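Local atomic coordinates of secreted protein (Streptomyces lividans TK24, PDB entry 5LXZ), a protein that probably acts as a secreted mononuclear copper-radical oxidase of the galactose oxidase-like AA5 family, built on a Kelch beta-propeller. Residues Arg173-Glu177 with Lys217-Gln221. The protein carries 1 engineered substitution. Residues are numbered along the deposited sequence; the frame is centred on the assembly and turned at random. Where two conformers were deposited one is given.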
loop_
_atom_site.group_PDB
_atom_site.type_symbol
_atom_site.label_atom_id
_atom_site.label_comp_id
_atom_site.label_asym_id
_atom_site.label_seq_id
_atom_site.Cartn_x
_atom_site.Cartn_y
_atom_site.Cartn_z
ATOM N N ARG A 173 -3.797 13.397 25.559
ATOM C CA ARG A 173 -2.549 13.288 24.811
ATOM C C ARG A 173 -1.466 14.168 25.359
ATOM O O ARG A 173 -1.707 15.335 25.668
ATOM C CB ARG A 173 -2.782 13.613 23.345
ATOM C CG ARG A 173 -3.831 12.711 22.747
ATOM C CD ARG A 173 -3.899 12.711 21.247
ATOM N NE ARG A 173 -3.632 14.018 20.668
ATOM C CZ ARG A 173 -3.326 14.237 19.388
ATOM N NH1 ARG A 173 -3.276 13.235 18.483
ATOM N NH2 ARG A 173 -3.098 15.489 19.002
ATOM N N ILE A 174 -0.249 13.647 25.423
ATOM C CA ILE A 174 0.906 14.390 25.889
ATOM C C ILE A 174 2.183 13.947 25.172
ATOM O O ILE A 174 2.425 12.741 24.986
ATOM C CB ILE A 174 1.023 14.267 27.414
ATOM C CG1 ILE A 174 2.048 15.232 27.978
ATOM C CG2 ILE A 174 1.314 12.839 27.864
ATOM C CD1 ILE A 174 1.615 16.692 27.834
ATOM N N TYR A 175 3.023 14.906 24.787
ATOM C CA TYR A 175 4.301 14.595 24.205
ATOM C C TYR A 175 5.203 13.998 25.289
ATOM O O TYR A 175 5.318 14.554 26.401
ATOM C CB TYR A 175 4.935 15.848 23.557
ATOM C CG TYR A 175 6.312 15.604 23.038
ATOM C CD1 TYR A 175 6.523 14.909 21.822
ATOM C CD2 TYR A 175 7.438 16.007 23.746
ATOM C CE1 TYR A 175 7.779 14.662 21.344
ATOM C CE2 TYR A 175 8.722 15.752 23.268
ATOM C CZ TYR A 175 8.893 15.082 22.075
ATOM O OH TYR A 175 10.127 14.803 21.616
ATOM N N VAL A 176 5.861 12.903 24.953
ATOM C CA VAL A 176 6.861 12.290 25.775
ATOM C C VAL A 176 8.150 12.105 25.009
ATOM O O VAL A 176 8.155 12.023 23.784
ATOM C CB VAL A 176 6.393 10.962 26.413
ATOM C CG1 VAL A 176 5.147 11.193 27.235
ATOM C CG2 VAL A 176 6.177 9.891 25.352
ATOM N N GLU A 177 9.265 12.074 25.726
ATOM C CA GLU A 177 10.573 11.992 25.125
ATOM C C GLU A 177 11.514 11.146 25.950
ATOM O O GLU A 177 11.457 11.192 27.189
ATOM C CB GLU A 177 11.104 13.416 25.029
ATOM C CG GLU A 177 12.357 13.617 24.219
ATOM C CD GLU A 177 12.607 15.102 24.024
ATOM O OE1 GLU A 177 12.040 15.675 23.086
ATOM O OE2 GLU A 177 13.380 15.675 24.830
ATOM N N LYS A 217 9.012 12.153 13.992
ATOM C CA LYS A 217 7.905 12.338 14.934
ATOM C C LYS A 217 6.759 13.116 14.330
ATOM O O LYS A 217 6.939 14.273 13.933
ATOM C CB LYS A 217 8.383 13.143 16.144
ATOM C CG LYS A 217 9.653 12.660 16.756
ATOM C CD LYS A 217 10.062 13.554 17.917
ATOM C CE LYS A 217 11.370 13.111 18.486
ATOM N NZ LYS A 217 11.929 14.189 19.380
ATOM N N LYS A 218 5.570 12.525 14.367
ATOM C CA LYS A 218 4.405 13.075 13.679
ATOM C C LYS A 218 3.138 12.864 14.540
ATOM O O LYS A 218 3.089 11.901 15.313
ATOM C CB LYS A 218 4.266 12.354 12.346
ATOM C CG LYS A 218 4.321 13.289 11.148
ATOM N N ASP A 219 2.189 13.815 14.460
ATOM C CA ASP A 219 0.835 13.734 15.084
ATOM C C ASP A 219 -0.119 13.454 13.916
ATOM O O ASP A 219 -0.695 14.371 13.336
ATOM C CB ASP A 219 0.505 15.048 15.804
ATOM C CG ASP A 219 -0.897 15.070 16.432
ATOM O OD1 ASP A 219 -1.543 13.995 16.525
ATOM O OD2 ASP A 219 -1.354 16.181 16.825
ATOM N N PHE A 220 -0.432 12.198 13.739
ATOM C CA PHE A 220 -0.994 11.735 12.519
ATOM C C PHE A 220 -2.426 11.183 12.744
ATOM O O PHE A 220 -2.557 10.215 13.470
ATOM C CB PHE A 220 0.000 10.689 12.065
ATOM C CG PHE A 220 -0.332 10.045 10.758
ATOM C CD1 PHE A 220 -0.951 10.751 9.777
ATOM C CD2 PHE A 220 0.049 8.730 10.512
ATOM C CE1 PHE A 220 -1.243 10.166 8.558
ATOM C CE2 PHE A 220 -0.258 8.129 9.309
ATOM C CZ PHE A 220 -0.893 8.847 8.326
ATOM N N GLN A 221 -3.470 11.784 12.128
ATOM C CA GLN A 221 -4.864 11.545 12.496
ATOM C C GLN A 221 -5.687 11.242 11.252
ATOM O O GLN A 221 -5.515 11.945 10.258
ATOM C CB GLN A 221 -5.439 12.812 13.098
ATOM C CG GLN A 221 -4.751 13.237 14.416
ATOM C CD GLN A 221 -5.225 14.595 14.927
ATOM O OE1 GLN A 221 -5.883 15.351 14.247
ATOM N NE2 GLN A 221 -4.871 14.899 16.146
#
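Two antiparallel sheets are joined here by long polar side chains: strand 164-177, paired with 111-118 in a region assigned to the GlxA beta-barrel family, faces strand 218-222 of the sheet built round 91-102, and Arg-173 and Tyr-175 reach across to Asp-219 and Lys-217. The strands run nearly antiparallel, but the nearest CA atoms, those of Tyr-175 and Asp-219, lie 9.8 Å apart, too far for backbone pairing. Arg-173 suits such a gap because its chain is long and ends in several N-H groups. A bend at chi3 turns the guanidinium end-on to the Asp-219 carboxylate: NH1 lies 2.7 Å from OD1 and NH2 2.9 Å from OD2. Both oxygens are met on their syn side but tilted out of the carboxylate plane; the two planes are 54° apart and the bonds clearly bent, a twisted two-nitrogen, end-on salt bridge. NH1 also donates to Ile-268 O. Asp-219 suits the place because its two oxygens can take NH1 and NH2 of Arg-173 while OD2 forms a second salt bridge, with Arg-99. With a leucine in place of Arg-173, Asp-219 would probably lose one of its two arginine partners and lean on Arg-99, and Ile-268 O would lose the NH1 donor. Gln-221 NE2 stands near NH1, donor beside donor, a proximity without a bond.

At the other end, Lys-217, extended beyond CG, sends its ammonium to carbonyl oxygens of Lys-109 and Asp-106 as well as to the tyrosine; three acceptors suit a buried lysine. Glu-177 OE1 also forms a long salt bridge with Lys-217 NZ, at 4.0 Å. Tyr-175 can accept and donate through one hydroxyl: OH accepts from Lys-217 NZ at the ring edge (2.9 Å) and donates a hydrogen bond to the anti lone pair of Glu-177 OE1, 2.6 Å away.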